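Local coordinates for folylpolyglutamate synthase protein FOLC (Mycobacterium tuberculosis, PDB 2VOR) that probably joins L-glutamate to dihydropteroate, and further glutamates to tetrahydrofolate, at the expense of ATP in a magnesium-dependent ligase reaction, at residues Ile67-Thr72 and Val170-Val175; Ala357-Leu362 and Ala392-Val397; Ser380-Lys385 and Ser408-Asp413. All coordinates share one frame; numbering follows the deposited sequence.

Interaction 1: residues Ile67-Thr72 and Val170-Val175; sequences IHIAGT and VAVVEV. With CO (cobalt (II) ion), chain D; ACP (phosphomethylphosphonic acid adenylate ester), chain B.
The carbonyl oxygen of V173 is gripped from the neighbouring strand by I69 N at 2.8 Å and, in a CA-H...O contact, by H68 CA at 3.3 Å. The H68 ring turns its edge to the same oxygen with CD2. The ring swings away from its amide nitrogen (chi1 -160°), which carries NE2 on toward V175, whose CG2 meets it obliquely at 3.4 Å; the proper polar partner of NE2 is T184 OG1. Around this node runs a regular parallel ladder: I67 N to A171 O, V173 N to I67 O, and V175 N to I69 O at 2.8 Å, the last nearly straight at 170°.

On the other face, I69 CD1 packs on V172 CG1 at 3.8 Å, and E174 leaves the same face fully extended to place OE2 2.2 Å from the cobalt ion. The nucleotide analogue adds O1G and O2B to the metal, and T76 OG1 and S98 O complete the ligands; cobalt probably stands in for magnesium. The pair is thus a worked example of a P-loop ligase core: one strand runs into the phosphate-binding loop through G71 and T72, and its neighbour delivers an acidic metal ligand.

Helix 75-88 lies over the I67, I69, V172 and E174 face, with F312 of helix 296-313 against I67 and V170. Within the sheet, strand 66-70 is also hydrogen-bonded to strand 191-194, and strand 170-174 has strand 93-96 beyond it.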
loop_
_atom_site.group_PDB
_atom_site.type_symbol
_atom_site.label_atom_id
_atom_site.label_comp_id
_atom_site.label_asym_id
_atom_site.label_seq_id
_atom_site.Cartn_x
_atom_site.Cartn_y
_atom_site.Cartn_z
ATOM N N ILE A 67 -4.637 10.883 -9.895
ATOM C CA ILE A 67 -3.564 10.037 -10.253
ATOM C C ILE A 67 -3.990 8.691 -9.625
ATOM O O ILE A 67 -4.231 8.615 -8.417
ATOM C CB ILE A 67 -2.234 10.608 -9.690
ATOM C CG1 ILE A 67 -1.976 12.053 -10.234
ATOM C CG2 ILE A 67 -1.034 9.603 -9.885
ATOM C CD1 ILE A 67 -0.711 12.708 -9.627
ATOM N N HIS A 68 -4.148 7.659 -10.465
ATOM C CA HIS A 68 -4.854 6.443 -10.130
ATOM C C HIS A 68 -3.812 5.374 -10.135
ATOM O O HIS A 68 -3.032 5.299 -11.030
ATOM C CB HIS A 68 -5.923 6.188 -11.183
ATOM C CG HIS A 68 -7.027 5.268 -10.744
ATOM N ND1 HIS A 68 -8.182 5.114 -11.470
ATOM C CD2 HIS A 68 -7.142 4.441 -9.670
ATOM C CE1 HIS A 68 -8.978 4.256 -10.849
ATOM N NE2 HIS A 68 -8.370 3.840 -9.751
ATOM N N ILE A 69 -3.739 4.554 -9.095
ATOM C CA ILE A 69 -2.653 3.606 -8.932
ATOM C C ILE A 69 -3.127 2.157 -8.632
ATOM O O ILE A 69 -3.897 1.936 -7.691
ATOM C CB ILE A 69 -1.736 4.035 -7.711
ATOM C CG1 ILE A 69 -1.368 5.523 -7.818
ATOM C CG2 ILE A 69 -0.538 3.167 -7.618
ATOM C CD1 ILE A 69 -0.887 6.168 -6.520
ATOM N N ALA A 70 -2.582 1.185 -9.395
ATOM C CA ALA A 70 -2.929 -0.253 -9.372
ATOM C C ALA A 70 -1.623 -0.954 -9.375
ATOM O O ALA A 70 -0.610 -0.319 -9.547
ATOM C CB ALA A 70 -3.742 -0.632 -10.623
ATOM N N GLY A 71 -1.591 -2.258 -9.170
ATOM C CA GLY A 71 -0.304 -2.996 -9.157
ATOM C C GLY A 71 -0.409 -3.944 -8.011
ATOM O O GLY A 71 -1.419 -3.954 -7.303
ATOM N N THR A 72 0.616 -4.755 -7.790
ATOM C CA THR A 72 0.560 -5.703 -6.700
ATOM C C THR A 72 1.261 -5.166 -5.458
ATOM O O THR A 72 0.769 -5.305 -4.317
ATOM C CB THR A 72 1.246 -7.078 -7.096
ATOM O OG1 THR A 72 0.602 -7.604 -8.276
ATOM C CG2 THR A 72 1.158 -8.088 -5.971
ATOM N N VAL A 170 -6.077 18.001 -6.446
ATOM C CA VAL A 170 -5.680 16.794 -7.101
ATOM C C VAL A 170 -5.983 15.687 -6.134
ATOM O O VAL A 170 -5.719 15.841 -4.960
ATOM C CB VAL A 170 -4.138 16.686 -7.298
ATOM C CG1 VAL A 170 -3.846 15.473 -8.119
ATOM C CG2 VAL A 170 -3.567 17.877 -8.028
ATOM N N ALA A 171 -6.457 14.543 -6.622
ATOM C CA ALA A 171 -6.653 13.334 -5.812
ATOM C C ALA A 171 -5.685 12.226 -6.237
ATOM O O ALA A 171 -5.422 12.021 -7.422
ATOM C CB ALA A 171 -8.095 12.833 -5.943
ATOM N N VAL A 172 -5.166 11.515 -5.246
ATOM C CA VAL A 172 -4.319 10.359 -5.467
ATOM C C VAL A 172 -5.105 9.109 -4.961
ATOM O O VAL A 172 -5.482 9.009 -3.758
ATOM C CB VAL A 172 -3.073 10.504 -4.609
ATOM C CG1 VAL A 172 -2.122 9.413 -4.919
ATOM C CG2 VAL A 172 -2.424 11.915 -4.836
ATOM N N VAL A 173 -5.353 8.184 -5.881
ATOM C CA VAL A 173 -6.358 7.179 -5.692
ATOM C C VAL A 173 -5.732 5.826 -5.931
ATOM O O VAL A 173 -5.369 5.475 -7.067
ATOM C CB VAL A 173 -7.536 7.342 -6.663
ATOM C CG1 VAL A 173 -8.602 6.350 -6.265
ATOM C CG2 VAL A 173 -8.102 8.729 -6.604
ATOM N N GLU A 174 -5.565 5.100 -4.848
ATOM C CA GLU A 174 -5.193 3.711 -4.863
ATOM C C GLU A 174 -6.401 2.747 -5.090
ATOM O O GLU A 174 -7.490 2.867 -4.496
ATOM C CB GLU A 174 -4.486 3.375 -3.533
ATOM C CG GLU A 174 -4.093 1.978 -3.434
ATOM C CD GLU A 174 -3.435 1.649 -2.117
ATOM O OE1 GLU A 174 -3.169 2.551 -1.232
ATOM O OE2 GLU A 174 -3.169 0.444 -1.963
ATOM N N VAL A 175 -6.181 1.809 -5.996
ATOM C CA VAL A 175 -7.128 0.756 -6.288
ATOM C C VAL A 175 -7.321 -0.140 -5.043
ATOM O O VAL A 175 -6.355 -0.419 -4.266
ATOM C CB VAL A 175 -6.691 0.010 -7.584
ATOM C CG1 VAL A 175 -7.171 -1.398 -7.636
ATOM C CG2 VAL A 175 -7.206 0.799 -8.811
HETATM CO CO CO D . -2.091 -0.562 -0.302
HETATM P PG ACP B . -0.904 -3.281 0.878
HETATM O O1G ACP B . -1.008 -1.483 1.046
HETATM O O2G ACP B . -2.211 -4.109 0.791
HETATM O O3G ACP B . 0.016 -3.715 1.981
HETATM P PB ACP B . 0.554 -2.203 -1.544
HETATM O O1B ACP B . 0.563 -2.582 -2.969
HETATM O O2B ACP B . -0.283 -1.001 -1.346
HETATM C C3B ACP B . -0.458 -3.590 -0.864
HETATM P PA ACP B . 2.544 -1.028 -0.053
HETATM O O1A ACP B . 1.886 -1.211 1.362
HETATM O O2A ACP B . 3.735 -0.113 -0.218
HETATM O O3A ACP B . 2.059 -2.222 -1.097
HETATM O "O5'" ACP B . 3.720 -2.186 0.453
HETATM C "C5'" ACP B . 3.418 -3.529 1.064
HETATM C "C4'" ACP B . 4.675 -4.329 1.349
HETATM O "O4'" ACP B . 5.188 -4.595 0.023
HETATM C "C3'" ACP B . 5.747 -3.425 1.953
HETATM O "O3'" ACP B . 5.777 -3.493 3.370
HETATM C "C2'" ACP B . 7.063 -3.952 1.392
HETATM O "O2'" ACP B . 7.498 -5.121 2.093
HETATM C "C1'" ACP B . 6.652 -4.449 0.037
HETATM N N9 ACP B . 6.858 -3.553 -1.150
HETATM C C8 ACP B . 6.471 -2.250 -1.322
HETATM N N7 ACP B . 6.798 -1.834 -2.558
HETATM C C5 ACP B . 7.425 -2.869 -3.151
HETATM C C6 ACP B . 7.971 -3.056 -4.406
HETATM N N6 ACP B . 7.971 -2.075 -5.308
HETATM N N1 ACP B . 8.473 -4.267 -4.689
HETATM C C2 ACP B . 8.519 -5.254 -3.813
HETATM N N3 ACP B . 8.009 -5.120 -2.601
HETATM C C4 ACP B . 7.443 -3.957 -2.275
#

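Interaction 2: residues Ala357-Leu362 and Ala392-Val397; sequences AGASAL and AALEPV. With ACP (phosphomethylphosphonic acid adenylate ester), chain B.
The flat peptide group between A359 and S360 is met twice from the other segment: A393 CB stands over one face, 3.6 Å from S360 N, and L394 CD2 comes on that same side, out of the peptide plane, 3.6 Å from A359 O. The second flat group, the adenine of the nucleotide analogue, lies across the helix from this junction, and A361 CB approaches it 3.6 Å from N3, raised from the plane and beyond the rim of the ring.

This is helix-helix packing on one side of the sheet of the Mur-type glutamate ligase domain. Helix 387-394 belongs to the beta-alpha-beta crossover from strand 374-379 to strand 400-403, and helix 356-369 leads into the first of these strands. Small residues bring the two backbones close: CA of S360 and CA of A393 are 4.9 Å apart, and A359 CB touches A393 CB at 3.6 Å. The contact is therefore apolar, made by methyl groups against methyls and backbone.

L362 and L394 continue it on the side of the sheet, where L362 also touches V467 and T469 of strand 464-469 and D351, a nucleotide-binding residue. Helix 356-369 thus separates the adenosine from helix 387-394, G358 O lying near the ribose O2' on the nucleotide side. With CG anti to its carbonyl carbon (chi1 -67°), L394 reaches back over A359, and its CD2 ends 3.9 Å from L362 CD2.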
loop_
_atom_site.group_PDB
_atom_site.type_symbol
_atom_site.label_atom_id
_atom_site.label_comp_id
_atom_site.label_asym_id
_atom_site.label_seq_id
_atom_site.Cartn_x
_atom_site.Cartn_y
_atom_site.Cartn_z
ATOM N N ALA A 357 7.015 -11.610 -3.210
ATOM C CA ALA A 357 7.811 -10.514 -3.718
ATOM C C ALA A 357 8.061 -9.492 -2.590
ATOM O O ALA A 357 9.171 -9.015 -2.425
ATOM C CB ALA A 357 7.088 -9.867 -4.899
ATOM N N GLY A 358 7.046 -9.179 -1.789
ATOM C CA GLY A 358 7.181 -8.239 -0.631
ATOM C C GLY A 358 8.107 -8.799 0.457
ATOM O O GLY A 358 8.956 -8.118 0.990
ATOM N N ALA A 359 7.915 -10.062 0.778
ATOM C CA ALA A 359 8.719 -10.843 1.752
ATOM C C ALA A 359 10.222 -10.909 1.330
ATOM O O ALA A 359 11.180 -10.833 2.149
ATOM C CB ALA A 359 8.098 -12.281 1.842
ATOM N N SER A 360 10.421 -11.043 0.035
ATOM C CA SER A 360 11.755 -11.161 -0.476
ATOM C C SER A 360 12.427 -9.766 -0.552
ATOM O O SER A 360 13.640 -9.664 -0.424
ATOM C CB SER A 360 11.704 -11.887 -1.818
ATOM O OG SER A 360 12.624 -11.288 -2.721
ATOM N N ALA A 361 11.639 -8.700 -0.724
ATOM C CA ALA A 361 12.145 -7.312 -0.672
ATOM C C ALA A 361 12.465 -6.963 0.775
ATOM O O ALA A 361 13.501 -6.384 1.069
ATOM C CB ALA A 361 11.128 -6.310 -1.313
ATOM N N LEU A 362 11.603 -7.383 1.705
ATOM C CA LEU A 362 11.934 -7.259 3.100
ATOM C C LEU A 362 13.273 -7.967 3.505
ATOM O O LEU A 362 14.086 -7.359 4.155
ATOM C CB LEU A 362 10.761 -7.734 3.949
ATOM C CG LEU A 362 11.082 -7.855 5.456
ATOM C CD1 LEU A 362 11.354 -6.399 5.922
ATOM C CD2 LEU A 362 9.977 -8.564 6.319
ATOM N N ALA A 392 9.476 -18.929 2.734
ATOM C CA ALA A 392 10.710 -19.285 2.058
ATOM C C ALA A 392 11.592 -18.070 1.837
ATOM O O ALA A 392 12.830 -18.172 1.945
ATOM C CB ALA A 392 10.426 -20.016 0.764
ATOM N N ALA A 393 10.962 -16.922 1.561
ATOM C CA ALA A 393 11.688 -15.662 1.369
ATOM C C ALA A 393 12.362 -15.166 2.635
ATOM O O ALA A 393 13.410 -14.513 2.555
ATOM C CB ALA A 393 10.764 -14.543 0.807
ATOM N N LEU A 394 11.809 -15.516 3.797
ATOM C CA LEU A 394 12.233 -14.912 5.071
ATOM C C LEU A 394 13.151 -15.800 5.868
ATOM O O LEU A 394 13.833 -15.319 6.795
ATOM C CB LEU A 394 11.001 -14.584 5.947
ATOM C CG LEU A 394 10.099 -13.476 5.399
ATOM C CD1 LEU A 394 8.859 -13.292 6.232
ATOM C CD2 LEU A 394 10.886 -12.275 5.419
ATOM N N GLU A 395 13.137 -17.100 5.541
ATOM C CA GLU A 395 13.946 -18.087 6.256
ATOM C C GLU A 395 15.461 -17.814 6.231
ATOM O O GLU A 395 16.176 -18.071 7.211
ATOM C CB GLU A 395 13.648 -19.504 5.704
ATOM C CG GLU A 395 14.451 -20.643 6.338
ATOM C CD GLU A 395 15.819 -20.840 5.685
ATOM O OE1 GLU A 395 15.896 -20.818 4.428
ATOM O OE2 GLU A 395 16.820 -21.054 6.422
ATOM N N PRO A 396 15.987 -17.317 5.100
ATOM C CA PRO A 396 17.420 -17.089 5.217
ATOM C C PRO A 396 17.760 -15.876 6.060
ATOM O O PRO A 396 18.936 -15.694 6.292
ATOM C CB PRO A 396 17.898 -16.848 3.774
ATOM C CG PRO A 396 16.706 -16.790 2.935
ATOM C CD PRO A 396 15.488 -17.192 3.722
ATOM N N VAL A 397 16.786 -15.049 6.517
ATOM C CA VAL A 397 17.146 -13.899 7.348
ATOM C C VAL A 397 16.739 -13.960 8.784
ATOM O O VAL A 397 17.316 -13.261 9.598
ATOM C CB VAL A 397 16.674 -12.525 6.789
ATOM C CG1 VAL A 397 17.558 -12.078 5.614
ATOM C CG2 VAL A 397 15.181 -12.516 6.491
HETATM P PG ACP B . -0.904 -3.281 0.878
HETATM O O1G ACP B . -1.008 -1.483 1.046
HETATM O O2G ACP B . -2.211 -4.109 0.791
HETATM O O3G ACP B . 0.016 -3.715 1.981
HETATM P PB ACP B . 0.554 -2.203 -1.544
HETATM O O1B ACP B . 0.563 -2.582 -2.969
HETATM O O2B ACP B . -0.283 -1.001 -1.346
HETATM C C3B ACP B . -0.458 -3.590 -0.864
HETATM P PA ACP B . 2.544 -1.028 -0.053
HETATM O O1A ACP B . 1.886 -1.211 1.362
HETATM O O2A ACP B . 3.735 -0.113 -0.218
HETATM O O3A ACP B . 2.059 -2.222 -1.097
HETATM O "O5'" ACP B . 3.720 -2.186 0.453
HETATM C "C5'" ACP B . 3.418 -3.529 1.064
HETATM C "C4'" ACP B . 4.675 -4.329 1.349
HETATM O "O4'" ACP B . 5.188 -4.595 0.023
HETATM C "C3'" ACP B . 5.747 -3.425 1.953
HETATM O "O3'" ACP B . 5.777 -3.493 3.370
HETATM C "C2'" ACP B . 7.063 -3.952 1.392
HETATM O "O2'" ACP B . 7.498 -5.121 2.093
HETATM C "C1'" ACP B . 6.652 -4.449 0.037
HETATM N N9 ACP B . 6.858 -3.553 -1.150
HETATM C C8 ACP B . 6.471 -2.250 -1.322
HETATM N N7 ACP B . 6.798 -1.834 -2.558
HETATM C C5 ACP B . 7.425 -2.869 -3.151
HETATM C C6 ACP B . 7.971 -3.056 -4.406
HETATM N N6 ACP B . 7.971 -2.075 -5.308
HETATM N N1 ACP B . 8.473 -4.267 -4.689
HETATM C C2 ACP B . 8.519 -5.254 -3.813
HETATM N N3 ACP B . 8.009 -5.120 -2.601
HETATM C C4 ACP B . 7.443 -3.957 -2.275
#

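Interaction 3: residues Ser380-Lys385 and Ser408-Asp413; sequences SVLGDK and SPRALD
L382 meets the guanidinium of R410 on one face, its CD1 off toward the rim, 3.5 Å from NH1. D384 comes instead to the edge of that group: OD1 is in its plane and accepts a weak, charge-assisted bond from NH1 at 3.2 Å. The carboxylate and guanidinium planes stand 73° apart, so the pair is not a flat, two-pronged salt bridge. A bend at chi3 (46°) folds the R410 chain back over the leucine. OD2 of D384 is taken by H201 and, weakly, by K385 NZ, which also pairs with the metal-binding D200; one carboxylate thus gathers two cations in a network beside the active site.

Two backbone bonds hold the loops side by side, L412 N to V381 O at 2.9 Å and G383 N to R410 O at 3.1 Å, flanking the L382-A411 bridge. S408 OG accepts from R410 N at 3.0 Å, an ST turn within the second loop.

Both loops follow parallel strands, 374-379 and 400-403, and lead into helices 387-394 and 414-425; V381 and L412 both rest on V387 of the first helix.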
loop_
_atom_site.group_PDB
_atom_site.type_symbol
_atom_site.label_atom_id
_atom_site.label_comp_id
_atom_site.label_asym_id
_atom_site.label_seq_id
_atom_site.Cartn_x
_atom_site.Cartn_y
_atom_site.Cartn_z
ATOM N N SER A 380 2.247 -13.100 11.446
ATOM C CA SER A 380 0.900 -13.580 11.298
ATOM C C SER A 380 0.458 -13.266 9.893
ATOM O O SER A 380 0.674 -12.157 9.401
ATOM C CB SER A 380 -0.035 -12.909 12.277
ATOM O OG SER A 380 -1.351 -13.481 12.267
ATOM N N VAL A 381 -0.206 -14.237 9.264
ATOM C CA VAL A 381 -0.512 -14.148 7.857
ATOM C C VAL A 381 -2.029 -14.416 7.670
ATOM O O VAL A 381 -2.624 -15.119 8.474
ATOM C CB VAL A 381 0.410 -15.159 7.058
ATOM C CG1 VAL A 381 0.157 -15.040 5.567
ATOM C CG2 VAL A 381 1.911 -14.887 7.340
ATOM N N LEU A 382 -2.646 -13.805 6.664
ATOM C CA LEU A 382 -4.007 -14.112 6.273
ATOM C C LEU A 382 -4.072 -15.367 5.357
ATOM O O LEU A 382 -3.127 -15.666 4.616
ATOM C CB LEU A 382 -4.663 -12.889 5.589
ATOM C CG LEU A 382 -4.517 -11.553 6.317
ATOM C CD1 LEU A 382 -5.481 -10.592 5.706
ATOM C CD2 LEU A 382 -4.695 -11.633 7.839
ATOM N N GLY A 383 -5.191 -16.093 5.404
ATOM C CA GLY A 383 -5.324 -17.394 4.698
ATOM C C GLY A 383 -5.407 -17.342 3.170
ATOM O O GLY A 383 -5.331 -18.368 2.513
ATOM N N ASP A 384 -5.577 -16.170 2.572
ATOM C CA ASP A 384 -5.591 -16.113 1.115
ATOM C C ASP A 384 -4.212 -15.833 0.498
ATOM O O ASP A 384 -4.118 -15.566 -0.698
ATOM C CB ASP A 384 -6.620 -15.101 0.609
ATOM C CG ASP A 384 -6.293 -13.694 1.054
ATOM O OD1 ASP A 384 -5.836 -13.622 2.211
ATOM O OD2 ASP A 384 -6.433 -12.693 0.273
ATOM N N LYS A 385 -3.148 -15.900 1.300
ATOM C CA LYS A 385 -1.840 -15.469 0.807
ATOM C C LYS A 385 -1.071 -16.673 0.392
ATOM O O LYS A 385 -1.435 -17.793 0.793
ATOM C CB LYS A 385 -1.004 -14.700 1.848
ATOM C CG LYS A 385 -1.467 -13.301 2.171
ATOM C CD LYS A 385 -2.450 -12.748 1.167
ATOM C CE LYS A 385 -2.814 -11.293 1.554
ATOM N NZ LYS A 385 -3.757 -10.642 0.644
ATOM N N SER A 408 -7.292 -10.671 13.223
ATOM C CA SER A 408 -8.251 -10.661 12.108
ATOM C C SER A 408 -9.023 -12.002 11.974
ATOM O O SER A 408 -8.439 -13.075 12.122
ATOM C CB SER A 408 -7.517 -10.305 10.792
ATOM O OG SER A 408 -8.138 -10.846 9.636
ATOM N N PRO A 409 -10.338 -11.933 11.667
ATOM C CA PRO A 409 -11.125 -13.160 11.410
ATOM C C PRO A 409 -10.674 -13.935 10.151
ATOM O O PRO A 409 -11.033 -15.086 9.976
ATOM C CB PRO A 409 -12.550 -12.622 11.204
ATOM C CG PRO A 409 -12.338 -11.235 10.681
ATOM C CD PRO A 409 -11.149 -10.717 11.473
ATOM N N ARG A 410 -9.870 -13.298 9.309
ATOM C CA ARG A 410 -9.361 -13.879 8.066
ATOM C C ARG A 410 -7.935 -14.400 8.282
ATOM O O ARG A 410 -7.293 -14.897 7.341
ATOM C CB ARG A 410 -9.346 -12.809 6.956
ATOM C CG ARG A 410 -10.677 -12.438 6.298
ATOM C CD ARG A 410 -10.460 -11.324 5.259
ATOM N NE ARG A 410 -9.291 -11.588 4.388
ATOM C CZ ARG A 410 -8.632 -10.666 3.663
ATOM N NH1 ARG A 410 -7.586 -11.016 2.912
ATOM N NH2 ARG A 410 -8.997 -9.389 3.693
ATOM N N ALA A 411 -7.421 -14.278 9.508
ATOM C CA ALA A 411 -6.081 -14.793 9.787
ATOM C C ALA A 411 -5.984 -16.311 9.787
ATOM O O ALA A 411 -6.921 -17.045 10.122
ATOM C CB ALA A 411 -5.507 -14.226 11.066
ATOM N N LEU A 412 -4.824 -16.778 9.394
ATOM C CA LEU A 412 -4.446 -18.172 9.527
ATOM C C LEU A 412 -4.292 -18.531 11.001
ATOM O O LEU A 412 -3.690 -17.784 11.778
ATOM C CB LEU A 412 -3.125 -18.356 8.813
ATOM C CG LEU A 412 -2.636 -19.649 8.189
ATOM C CD1 LEU A 412 -3.635 -20.233 7.211
ATOM C CD2 LEU A 412 -1.321 -19.317 7.485
ATOM N N ASP A 413 -4.840 -19.685 11.393
ATOM C CA ASP A 413 -4.755 -20.138 12.781
ATOM C C ASP A 413 -3.290 -20.502 13.152
ATOM O O ASP A 413 -2.510 -20.922 12.310
ATOM C CB ASP A 413 -5.734 -21.310 13.023
ATOM C CG ASP A 413 -5.782 -22.272 11.820
ATOM O OD1 ASP A 413 -5.778 -21.770 10.647
ATOM O OD2 ASP A 413 -5.807 -23.518 12.042
HETATM O O HOH W 1 -1.717 -16.192 11.304
#

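Interactions 1 and 2 face the same nucleotide analogue from two domains, their centres 26 Å apart and nearest atoms about 6 Å. The first supplies the phosphate and metal end, the second borders the adenosine. Interaction 3 lies about 9 Å from interaction 1 and 7 Å from interaction 2 at the nearest atoms, yet its K385 side chain comes within about 7 Å of the nucleotide and about 4 Å of the side chain of H354, a magnesium-binding residue. Interactions 2 and 3 alternate along the chain, all four segments lying in the glutamate ligase domain. Together they illustrate how an active site between two domains draws on the cores and loops of both.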